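Local coordinates for YARHG domain-containing protein (Legionella pneumophila subsp. pneumophila, PDB 4G2A), which is of unknown function but is a putative nutrient-binding protein, built from a beta-rich part and a helical YARHG domain, at residues E190-A195 with C232-I237; S238-K243 with K293-P298; A275-Q280 with E309-L314. One frame throughout, in Å; residues are numbered along the deposited sequence.

The three contacts run from the beta-rich part of the chain into its helical end. Contact 1 lies where strand 229-235 passes into helix 236-250. Contact 2 sits on that helix, about 11 Å away between centres. They are joined by a salt bridge, Asp192 OD1 to Lys243 NZ, 2.8 Å, and by packing of Ile191 on Trp294. Contact 3 is about 11 Å from contact 2 and about 20 Å from contact 1, again between centres. Arg241 NE meets Gln276 OE1 at 2.8 Å, a probable hydrogen bond that joins contacts 2 and 3. No active site is known. A sulfate ion, probably from the crystallisation liquor, binds Arg241, and its O4 lies 4.2 Å from Tyr277 OH.

Contact 1: residues E190-A195 with C232-I237; sequences EIDQKA and CLFTGI
Ile191 and Phe234 bring the two backbones nearest, with their CA atoms 8.4 Å apart; a loop without regular structure faces strand 229-235 near its passage into helix 236-250, and no hydrogen bond crosses between them. The gap is filled by side chains. Both CB atoms of this pair point toward the opposite segment. Ile191 meets one side of the Phe234 ring with two branches. Its CG2 is 3.7 Å from Phe234 CE2. Its CD1 is also 3.7 Å from the ring, at Phe234 CD2. The branches divide this way because CG2 is anti to the backbone N, while CG1 lies beside that N (chi1 -73°) and carries CD1 to the next ring carbon. The approach is oblique to the ring.

Asp192 comes to the same ring at its edge. Its OD2 lies in the ring plane, 4.0 Å from Phe234 CZ, and the carboxylate is turned 80° from the ring. The stronger partners of the carboxylate are elsewhere: OD2 is hydrogen-bonded to Tyr154 OH, and OD1 pairs with Lys243. The buried acid is therefore held at both oxygens. Tyr154 also meets the Phe234 ring, with the planes steeply inclined.

The two segments bury 129 Å² together and pack the loop after strand 185-187 against the strand leading into the first helix. The disulfide from Cys232 to Cys188 and the pairing of strand 229-235 with strand 185-187 tie the start of the loop to the strand. Strand 155-160 pairs with strand 229-235 as well. Tyr239 of helix 236-250 touches Ile191, and Lys243 touches Phe234.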
loop_
_atom_site.group_PDB
_atom_site.type_symbol
_atom_site.label_atom_id
_atom_site.label_comp_id
_atom_site.label_asym_id
_atom_site.label_seq_id
_atom_site.Cartn_x
_atom_site.Cartn_y
_atom_site.Cartn_z
ATOM N N GLU A 190 -6.852 -10.735 -8.482
ATOM C CA GLU A 190 -7.184 -12.148 -8.202
ATOM C C GLU A 190 -8.705 -12.299 -7.835
ATOM O O GLU A 190 -9.226 -13.414 -7.828
ATOM C CB GLU A 190 -6.312 -12.724 -7.065
ATOM C CG GLU A 190 -4.840 -12.918 -7.405
ATOM C CD GLU A 190 -3.980 -13.464 -6.277
ATOM O OE1 GLU A 190 -3.946 -12.842 -5.192
ATOM O OE2 GLU A 190 -3.317 -14.505 -6.487
ATOM N N ILE A 191 -9.399 -11.170 -7.547
ATOM C CA ILE A 191 -10.817 -11.138 -7.176
ATOM C C ILE A 191 -11.623 -10.386 -8.265
ATOM O O ILE A 191 -12.596 -10.940 -8.774
ATOM C CB ILE A 191 -10.983 -10.556 -5.739
ATOM C CG1 ILE A 191 -10.498 -11.636 -4.711
ATOM C CG2 ILE A 191 -12.448 -10.105 -5.469
ATOM C CD1 ILE A 191 -10.353 -11.251 -3.337
ATOM N N ASP A 192 -11.209 -9.147 -8.621
ATOM C CA ASP A 192 -11.778 -8.327 -9.705
ATOM C C ASP A 192 -10.844 -8.521 -10.911
ATOM O O ASP A 192 -10.034 -7.649 -11.246
ATOM C CB ASP A 192 -11.910 -6.848 -9.263
ATOM C CG ASP A 192 -12.812 -6.621 -8.057
ATOM O OD1 ASP A 192 -13.469 -7.589 -7.613
ATOM O OD2 ASP A 192 -12.879 -5.465 -7.573
ATOM N N GLN A 193 -10.969 -9.719 -11.531
ATOM C CA GLN A 193 -10.177 -10.236 -12.656
ATOM C C GLN A 193 -10.402 -9.468 -13.981
ATOM O O GLN A 193 -9.693 -9.714 -14.969
ATOM C CB GLN A 193 -10.477 -11.742 -12.860
ATOM C CG GLN A 193 -11.895 -12.084 -13.352
ATOM C CD GLN A 193 -12.918 -12.137 -12.244
ATOM O OE1 GLN A 193 -13.575 -11.139 -11.918
ATOM N NE2 GLN A 193 -13.077 -13.307 -11.646
ATOM N N LYS A 194 -11.373 -8.544 -13.998
ATOM C CA LYS A 194 -11.792 -7.744 -15.154
ATOM C C LYS A 194 -10.727 -6.730 -15.675
ATOM O O LYS A 194 -10.352 -6.803 -16.856
ATOM C CB LYS A 194 -13.102 -6.969 -14.836
ATOM C CG LYS A 194 -14.142 -7.708 -13.970
ATOM C CD LYS A 194 -14.040 -7.322 -12.489
ATOM C CE LYS A 194 -15.099 -7.970 -11.631
ATOM N NZ LYS A 194 -16.413 -7.282 -11.762
ATOM N N ALA A 195 -10.283 -5.776 -14.813
ATOM C CA ALA A 195 -9.410 -4.645 -15.154
ATOM C C ALA A 195 -7.891 -4.870 -14.999
ATOM O O ALA A 195 -7.421 -5.475 -14.030
ATOM C CB ALA A 195 -9.814 -3.440 -14.331
ATOM N N CYS A 232 -2.332 -3.227 -5.660
ATOM C CA CYS A 232 -3.702 -3.146 -5.194
ATOM C C CYS A 232 -4.069 -4.453 -4.446
ATOM O O CYS A 232 -3.978 -5.551 -5.020
ATOM C CB CYS A 232 -4.622 -2.894 -6.380
ATOM S SG CYS A 232 -6.314 -2.506 -5.912
ATOM N N LEU A 233 -4.451 -4.330 -3.165
ATOM C CA LEU A 233 -4.745 -5.480 -2.295
ATOM C C LEU A 233 -6.104 -5.456 -1.654
ATOM O O LEU A 233 -6.646 -4.384 -1.363
ATOM C CB LEU A 233 -3.722 -5.559 -1.141
ATOM C CG LEU A 233 -2.247 -5.754 -1.474
ATOM C CD1 LEU A 233 -1.403 -5.649 -0.210
ATOM C CD2 LEU A 233 -2.009 -7.074 -2.173
ATOM N N PHE A 234 -6.619 -6.655 -1.352
ATOM C CA PHE A 234 -7.834 -6.816 -0.573
ATOM C C PHE A 234 -7.424 -7.317 0.790
ATOM O O PHE A 234 -6.651 -8.258 0.879
ATOM C CB PHE A 234 -8.855 -7.787 -1.229
ATOM C CG PHE A 234 -9.901 -7.156 -2.115
ATOM C CD1 PHE A 234 -10.800 -6.223 -1.605
ATOM C CD2 PHE A 234 -10.026 -7.535 -3.445
ATOM C CE1 PHE A 234 -11.759 -5.635 -2.426
ATOM C CE2 PHE A 234 -10.988 -6.950 -4.268
ATOM C CZ PHE A 234 -11.849 -6.004 -3.752
ATOM N N THR A 235 -7.926 -6.690 1.840
ATOM C CA THR A 235 -7.737 -7.128 3.218
ATOM C C THR A 235 -9.024 -7.856 3.582
ATOM O O THR A 235 -10.002 -7.752 2.836
ATOM C CB THR A 235 -7.427 -5.943 4.127
ATOM O OG1 THR A 235 -8.468 -4.991 3.964
ATOM C CG2 THR A 235 -6.073 -5.313 3.849
ATOM N N GLY A 236 -9.023 -8.591 4.690
ATOM C CA GLY A 236 -10.166 -9.390 5.128
ATOM C C GLY A 236 -11.497 -8.669 5.246
ATOM O O GLY A 236 -12.432 -8.958 4.490
ATOM N N ILE A 237 -11.599 -7.734 6.202
ATOM C CA ILE A 237 -12.828 -6.983 6.490
ATOM C C ILE A 237 -13.246 -6.162 5.251
ATOM O O ILE A 237 -14.430 -6.157 4.926
ATOM C CB ILE A 237 -12.665 -6.083 7.763
ATOM C CG1 ILE A 237 -12.104 -6.863 8.988
ATOM C CG2 ILE A 237 -13.930 -5.303 8.083
ATOM C CD1 ILE A 237 -12.985 -7.101 10.159
#

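Contact 2: residues S238-K243 with K293-P298; sequences SYVRYK and KWWYVP. With SO4 (sulfate ion), chain M.
Tyr239, Trp294 and Trp295 form an aromatic cluster, with Val240 beside it. Tyr239 has CG anti to its backbone N (chi1 168°), which sends the ring out from the helix against both indoles: Trp294 at its CB/CG end, Trp295 along CD2 and CE2. Trp294 turns its edge toward the Tyr239 face in an offset edge-to-face pair. The planes are 60° apart, and Trp294 CZ2 is 3.7 Å from Tyr239 CG. Trp295 lies closer to parallel with Tyr239, but the rings barely overlap; Tyr239 CE2 is 3.5 Å from Trp295 NE1.

Both tryptophans have CG between backbone N and carbonyl carbon (chi1 44° in Trp295), and a Trp294 face lies against Trp295 CB. Val240 CG2 sits over one face of Trp295, 3.6 Å from the six-membered ring centroid, a CH-pi contact. Lys293 CB, from the same loop, lies near the rim of the opposite face. A water bridges Tyr239 OH (3.2 Å) and Lys293 NZ (3.0 Å). The extended Arg241 holds a sulfate, NH1 to O2 (3.1 Å) and NH2 to O4 (2.7 Å).

Helix 263-275 closes on Val240 and Trp295 through Thr272, while Trp294 reaches Phe234 of strand 229-235.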
loop_
_atom_site.group_PDB
_atom_site.type_symbol
_atom_site.label_atom_id
_atom_site.label_comp_id
_atom_site.label_asym_id
_atom_site.label_seq_id
_atom_site.Cartn_x
_atom_site.Cartn_y
_atom_site.Cartn_z
ATOM N N SER A 238 -12.288 -5.486 4.562
ATOM C CA SER A 238 -12.606 -4.677 3.380
ATOM C C SER A 238 -13.197 -5.530 2.247
ATOM O O SER A 238 -14.073 -5.043 1.532
ATOM C CB SER A 238 -11.379 -3.920 2.875
ATOM O OG SER A 238 -10.874 -3.025 3.850
ATOM N N TYR A 239 -12.718 -6.779 2.072
ATOM C CA TYR A 239 -13.265 -7.657 1.048
ATOM C C TYR A 239 -14.731 -7.972 1.359
ATOM O O TYR A 239 -15.592 -7.790 0.500
ATOM C CB TYR A 239 -12.450 -8.955 0.887
ATOM C CG TYR A 239 -13.179 -9.974 0.044
ATOM C CD1 TYR A 239 -13.183 -9.884 -1.345
ATOM C CD2 TYR A 239 -13.944 -10.975 0.634
ATOM C CE1 TYR A 239 -13.913 -10.782 -2.127
ATOM C CE2 TYR A 239 -14.678 -11.874 -0.135
ATOM C CZ TYR A 239 -14.651 -11.780 -1.516
ATOM O OH TYR A 239 -15.366 -12.674 -2.273
ATOM N N VAL A 240 -15.011 -8.428 2.588
ATOM C CA VAL A 240 -16.360 -8.794 3.037
ATOM C C VAL A 240 -17.300 -7.575 3.010
ATOM O O VAL A 240 -18.446 -7.714 2.601
ATOM C CB VAL A 240 -16.312 -9.489 4.428
ATOM C CG1 VAL A 240 -17.714 -9.822 4.954
ATOM C CG2 VAL A 240 -15.472 -10.753 4.355
ATOM N N ARG A 241 -16.822 -6.386 3.372
ATOM C CA ARG A 241 -17.667 -5.195 3.362
ATOM C C ARG A 241 -18.028 -4.723 1.952
ATOM O O ARG A 241 -19.202 -4.556 1.652
ATOM C CB ARG A 241 -17.015 -4.057 4.147
ATOM C CG ARG A 241 -17.057 -4.367 5.618
ATOM C CD ARG A 241 -16.574 -3.257 6.496
ATOM N NE ARG A 241 -16.718 -3.665 7.895
ATOM C CZ ARG A 241 -16.441 -2.884 8.929
ATOM N NH1 ARG A 241 -16.014 -1.641 8.734
ATOM N NH2 ARG A 241 -16.606 -3.331 10.168
ATOM N N TYR A 242 -17.053 -4.553 1.085
ATOM C CA TYR A 242 -17.310 -4.001 -0.233
ATOM C C TYR A 242 -17.737 -5.015 -1.287
ATOM O O TYR A 242 -18.404 -4.612 -2.239
ATOM C CB TYR A 242 -16.090 -3.231 -0.705
ATOM C CG TYR A 242 -15.873 -1.966 0.090
ATOM C CD1 TYR A 242 -15.153 -1.980 1.281
ATOM C CD2 TYR A 242 -16.399 -0.754 -0.340
ATOM C CE1 TYR A 242 -14.917 -0.808 1.998
ATOM C CE2 TYR A 242 -16.169 0.429 0.364
ATOM C CZ TYR A 242 -15.428 0.398 1.535
ATOM O OH TYR A 242 -15.220 1.572 2.227
ATOM N N LYS A 243 -17.373 -6.297 -1.143
ATOM C CA LYS A 243 -17.727 -7.307 -2.138
ATOM C C LYS A 243 -18.885 -8.203 -1.699
ATOM O O LYS A 243 -19.446 -8.904 -2.546
ATOM C CB LYS A 243 -16.508 -8.182 -2.507
ATOM C CG LYS A 243 -15.286 -7.415 -3.031
ATOM C CD LYS A 243 -15.518 -6.623 -4.315
ATOM C CE LYS A 243 -15.890 -7.477 -5.501
ATOM N NZ LYS A 243 -15.957 -6.655 -6.735
ATOM N N LYS A 293 -11.972 -20.071 3.253
ATOM C CA LYS A 293 -11.998 -18.654 2.854
ATOM C C LYS A 293 -10.727 -17.985 3.341
ATOM O O LYS A 293 -10.428 -18.051 4.540
ATOM C CB LYS A 293 -13.249 -17.913 3.390
ATOM C CG LYS A 293 -14.607 -18.390 2.843
ATOM C CD LYS A 293 -14.807 -18.102 1.361
ATOM C CE LYS A 293 -15.961 -18.887 0.800
ATOM N NZ LYS A 293 -16.255 -18.517 -0.612
ATOM N N TRP A 294 -9.962 -17.360 2.414
ATOM C CA TRP A 294 -8.701 -16.675 2.718
ATOM C C TRP A 294 -8.888 -15.513 3.754
ATOM O O TRP A 294 -7.975 -15.215 4.533
ATOM C CB TRP A 294 -8.055 -16.131 1.420
ATOM C CG TRP A 294 -8.828 -15.006 0.777
ATOM C CD1 TRP A 294 -9.760 -15.111 -0.210
ATOM C CD2 TRP A 294 -8.724 -13.602 1.085
ATOM N NE1 TRP A 294 -10.256 -13.866 -0.531
ATOM C CE2 TRP A 294 -9.661 -12.925 0.272
ATOM C CE3 TRP A 294 -7.928 -12.851 1.974
ATOM C CZ2 TRP A 294 -9.822 -11.531 0.316
ATOM C CZ3 TRP A 294 -8.141 -11.488 2.068
ATOM C CH2 TRP A 294 -9.042 -10.832 1.211
ATOM N N TRP A 295 -10.033 -14.834 3.714
ATOM C CA TRP A 295 -10.288 -13.675 4.569
ATOM C C TRP A 295 -10.659 -14.049 5.991
ATOM O O TRP A 295 -10.506 -13.219 6.901
ATOM C CB TRP A 295 -11.385 -12.787 3.974
ATOM C CG TRP A 295 -12.575 -13.518 3.440
ATOM C CD1 TRP A 295 -12.802 -13.875 2.145
ATOM C CD2 TRP A 295 -13.737 -13.913 4.179
ATOM N NE1 TRP A 295 -14.024 -14.494 2.031
ATOM C CE2 TRP A 295 -14.639 -14.496 3.259
ATOM C CE3 TRP A 295 -14.129 -13.789 5.530
ATOM C CZ2 TRP A 295 -15.907 -14.955 3.641
ATOM C CZ3 TRP A 295 -15.386 -14.243 5.906
ATOM C CH2 TRP A 295 -16.254 -14.826 4.970
ATOM N N TYR A 296 -11.166 -15.288 6.175
ATOM C CA TYR A 296 -11.593 -15.784 7.464
ATOM C C TYR A 296 -10.425 -16.248 8.298
ATOM O O TYR A 296 -9.655 -17.137 7.909
ATOM C CB TYR A 296 -12.638 -16.895 7.330
ATOM C CG TYR A 296 -13.063 -17.476 8.660
ATOM C CD1 TYR A 296 -13.986 -16.817 9.471
ATOM C CD2 TYR A 296 -12.541 -18.685 9.112
ATOM C CE1 TYR A 296 -14.393 -17.359 10.689
ATOM C CE2 TYR A 296 -12.941 -19.235 10.325
ATOM C CZ TYR A 296 -13.869 -18.570 11.109
ATOM O OH TYR A 296 -14.248 -19.118 12.309
ATOM N N VAL A 297 -10.354 -15.658 9.490
ATOM C CA VAL A 297 -9.371 -15.911 10.535
ATOM C C VAL A 297 -10.177 -16.046 11.833
ATOM O O VAL A 297 -10.856 -15.087 12.203
ATOM C CB VAL A 297 -8.293 -14.773 10.577
ATOM C CG1 VAL A 297 -7.458 -14.814 11.854
ATOM C CG2 VAL A 297 -7.391 -14.833 9.355
ATOM N N PRO A 298 -10.197 -17.227 12.502
ATOM C CA PRO A 298 -10.960 -17.334 13.758
ATOM C C PRO A 298 -10.375 -16.407 14.831
ATOM O O PRO A 298 -9.157 -16.336 14.998
ATOM C CB PRO A 298 -10.831 -18.819 14.137
ATOM C CG PRO A 298 -10.332 -19.501 12.913
ATOM C CD PRO A 298 -9.489 -18.491 12.211
HETATM S S SO4 M . -16.815 -0.180 12.306
HETATM O O1 SO4 M . -18.064 0.298 12.919
HETATM O O2 SO4 M . -16.704 0.355 10.938
HETATM O O3 SO4 M . -15.657 0.271 13.106
HETATM O O4 SO4 M . -16.841 -1.649 12.272
HETATM O O HOH W 1 -15.897 -15.541 -0.872
#

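Contact 3: residues A275-Q280 with E309-L314; sequences AQYGRQ and EEDKKL. With SO4 (sulfate ion), chain C.
Gln276 and Tyr277 reach across to one carboxylate, that of Asp311, and each takes a different oxygen. The side chains of the turn and of the helix approach from opposite directions. Gln276 has CG anti to its backbone N (chi1 -172°) and stays extended beyond it, which puts its amide at the acid. NE2 donates to Asp311 OD1 at 3.1 Å in an almost straight bond. OD1 lies in the amide plane, but the amide meets OD1 from above the carboxylate plane; the two flat groups are 88° apart. NE2 is also bonded to Ile273 O, and OE1 to Arg241 NE, which fixes the amide at both ends. Tyr277 OH donates to Asp311 OD2 at 2.5 Å, a short bond that uses the syn lone pair. OD2 lies at the edge of the ring, near its plane, with ring and carboxylate 67° apart. Gln276 CG rests over the centre of the Tyr277 ring.

Gln276 and Tyr277 are the two central residues of a type I turn from Ala275 to Gly278. The run Tyr274 to Gly278 probably corresponds to the motif that gives the YARHG family its name.

The buried carboxylate is well supplied with donors, since OD2 also accepts from Asn308 N just ahead of helix 309-321. Arg241 also bonds Tyr277 OH. Its charge may polarise the phenol toward Asp311, though the sulfate on the same guanidinium would offset part of this.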
loop_
_atom_site.group_PDB
_atom_site.type_symbol
_atom_site.label_atom_id
_atom_site.label_comp_id
_atom_site.label_asym_id
_atom_site.label_seq_id
_atom_site.Cartn_x
_atom_site.Cartn_y
_atom_site.Cartn_z
ATOM N N ALA A 275 -18.632 -14.006 10.344
ATOM C CA ALA A 275 -17.323 -14.598 9.986
ATOM C C ALA A 275 -16.296 -13.516 9.694
ATOM O O ALA A 275 -15.095 -13.736 9.841
ATOM C CB ALA A 275 -17.474 -15.504 8.786
ATOM N N GLN A 276 -16.802 -12.340 9.296
ATOM C CA GLN A 276 -16.133 -11.058 9.041
ATOM C C GLN A 276 -15.265 -10.676 10.253
ATOM O O GLN A 276 -14.181 -10.139 10.078
ATOM C CB GLN A 276 -17.254 -9.986 8.829
ATOM C CG GLN A 276 -16.802 -8.608 8.356
ATOM C CD GLN A 276 -17.835 -7.506 8.511
ATOM O OE1 GLN A 276 -17.496 -6.312 8.530
ATOM N NE2 GLN A 276 -19.112 -7.850 8.641
ATOM N N TYR A 277 -15.758 -10.959 11.482
ATOM C CA TYR A 277 -15.085 -10.617 12.737
ATOM C C TYR A 277 -14.424 -11.834 13.416
ATOM O O TYR A 277 -13.900 -11.732 14.525
ATOM C CB TYR A 277 -16.093 -9.936 13.684
ATOM C CG TYR A 277 -16.762 -8.730 13.052
ATOM C CD1 TYR A 277 -16.041 -7.565 12.791
ATOM C CD2 TYR A 277 -18.106 -8.763 12.688
ATOM C CE1 TYR A 277 -16.642 -6.462 12.193
ATOM C CE2 TYR A 277 -18.715 -7.670 12.080
ATOM C CZ TYR A 277 -17.981 -6.513 11.851
ATOM O OH TYR A 277 -18.550 -5.409 11.268
ATOM N N GLY A 278 -14.447 -12.965 12.740
ATOM C CA GLY A 278 -13.811 -14.182 13.224
ATOM C C GLY A 278 -14.600 -15.035 14.189
ATOM O O GLY A 278 -13.999 -15.703 15.037
ATOM N N ARG A 279 -15.943 -15.070 14.039
ATOM C CA ARG A 279 -16.790 -15.917 14.871
ATOM C C ARG A 279 -16.413 -17.367 14.623
ATOM O O ARG A 279 -16.116 -17.725 13.487
ATOM C CB ARG A 279 -18.269 -15.686 14.551
ATOM C CG ARG A 279 -19.218 -16.458 15.472
ATOM C CD ARG A 279 -20.601 -16.514 14.890
ATOM N NE ARG A 279 -21.534 -17.171 15.797
ATOM C CZ ARG A 279 -21.763 -18.477 15.820
ATOM N NH1 ARG A 279 -21.114 -19.285 14.996
ATOM N NH2 ARG A 279 -22.633 -18.986 16.680
ATOM N N GLN A 280 -16.376 -18.180 15.680
ATOM C CA GLN A 280 -16.032 -19.594 15.551
ATOM C C GLN A 280 -17.309 -20.381 15.290
ATOM O O GLN A 280 -18.329 -20.138 15.943
ATOM C CB GLN A 280 -15.267 -20.089 16.780
ATOM C CG GLN A 280 -13.799 -19.645 16.742
ATOM C CD GLN A 280 -13.303 -19.115 18.061
ATOM O OE1 GLN A 280 -13.660 -18.007 18.493
ATOM N NE2 GLN A 280 -12.453 -19.890 18.720
ATOM N N GLU A 309 -23.593 -0.935 12.095
ATOM C CA GLU A 309 -24.903 -0.533 11.570
ATOM C C GLU A 309 -25.198 -1.162 10.202
ATOM O O GLU A 309 -26.341 -1.538 9.960
ATOM C CB GLU A 309 -25.015 1.004 11.513
ATOM C CG GLU A 309 -25.142 1.618 12.904
ATOM C CD GLU A 309 -25.130 3.133 13.012
ATOM O OE1 GLU A 309 -25.779 3.802 12.173
ATOM O OE2 GLU A 309 -24.520 3.650 13.978
ATOM N N GLU A 310 -24.173 -1.307 9.332
ATOM C CA GLU A 310 -24.312 -1.908 8.000
ATOM C C GLU A 310 -24.700 -3.382 8.114
ATOM O O GLU A 310 -25.611 -3.824 7.413
ATOM C CB GLU A 310 -23.018 -1.756 7.171
ATOM C CG GLU A 310 -22.745 -0.355 6.645
ATOM C CD GLU A 310 -22.369 0.669 7.696
ATOM O OE1 GLU A 310 -21.261 0.557 8.269
ATOM O OE2 GLU A 310 -23.203 1.561 7.972
ATOM N N ASP A 311 -24.015 -4.127 9.007
ATOM C CA ASP A 311 -24.248 -5.542 9.309
ATOM C C ASP A 311 -25.681 -5.764 9.741
ATOM O O ASP A 311 -26.367 -6.588 9.158
ATOM C CB ASP A 311 -23.301 -6.008 10.425
ATOM C CG ASP A 311 -21.814 -5.823 10.158
ATOM O OD1 ASP A 311 -21.419 -5.744 8.969
ATOM O OD2 ASP A 311 -21.050 -5.732 11.131
ATOM N N LYS A 312 -26.135 -4.991 10.735
ATOM C CA LYS A 312 -27.485 -4.998 11.308
ATOM C C LYS A 312 -28.559 -4.686 10.229
ATOM O O LYS A 312 -29.575 -5.380 10.186
ATOM C CB LYS A 312 -27.568 -4.012 12.483
ATOM C CG LYS A 312 -26.695 -4.443 13.650
ATOM C CD LYS A 312 -26.409 -3.325 14.623
ATOM C CE LYS A 312 -25.551 -3.829 15.762
ATOM N NZ LYS A 312 -24.922 -2.722 16.529
ATOM N N LYS A 313 -28.300 -3.709 9.325
ATOM C CA LYS A 313 -29.204 -3.378 8.204
ATOM C C LYS A 313 -29.349 -4.565 7.244
ATOM O O LYS A 313 -30.463 -4.837 6.786
ATOM C CB LYS A 313 -28.738 -2.133 7.428
ATOM C CG LYS A 313 -29.060 -0.820 8.106
ATOM C CD LYS A 313 -28.532 0.359 7.295
ATOM C CE LYS A 313 -28.972 1.668 7.897
ATOM N NZ LYS A 313 -28.608 2.822 7.036
ATOM N N LEU A 314 -28.242 -5.288 6.961
ATOM C CA LEU A 314 -28.301 -6.468 6.088
ATOM C C LEU A 314 -29.085 -7.602 6.761
ATOM O O LEU A 314 -29.930 -8.227 6.100
ATOM C CB LEU A 314 -26.916 -6.944 5.626
ATOM C CG LEU A 314 -26.902 -8.089 4.581
ATOM C CD1 LEU A 314 -27.876 -7.844 3.421
ATOM C CD2 LEU A 314 -25.499 -8.302 4.040
HETATM S S SO4 C . -22.519 -22.517 14.447
HETATM O O1 SO4 C . -21.640 -22.387 15.611
HETATM O O2 SO4 C . -23.460 -23.607 14.675
HETATM O O3 SO4 C . -23.223 -21.269 14.284
HETATM O O4 SO4 C . -21.796 -22.787 13.223
#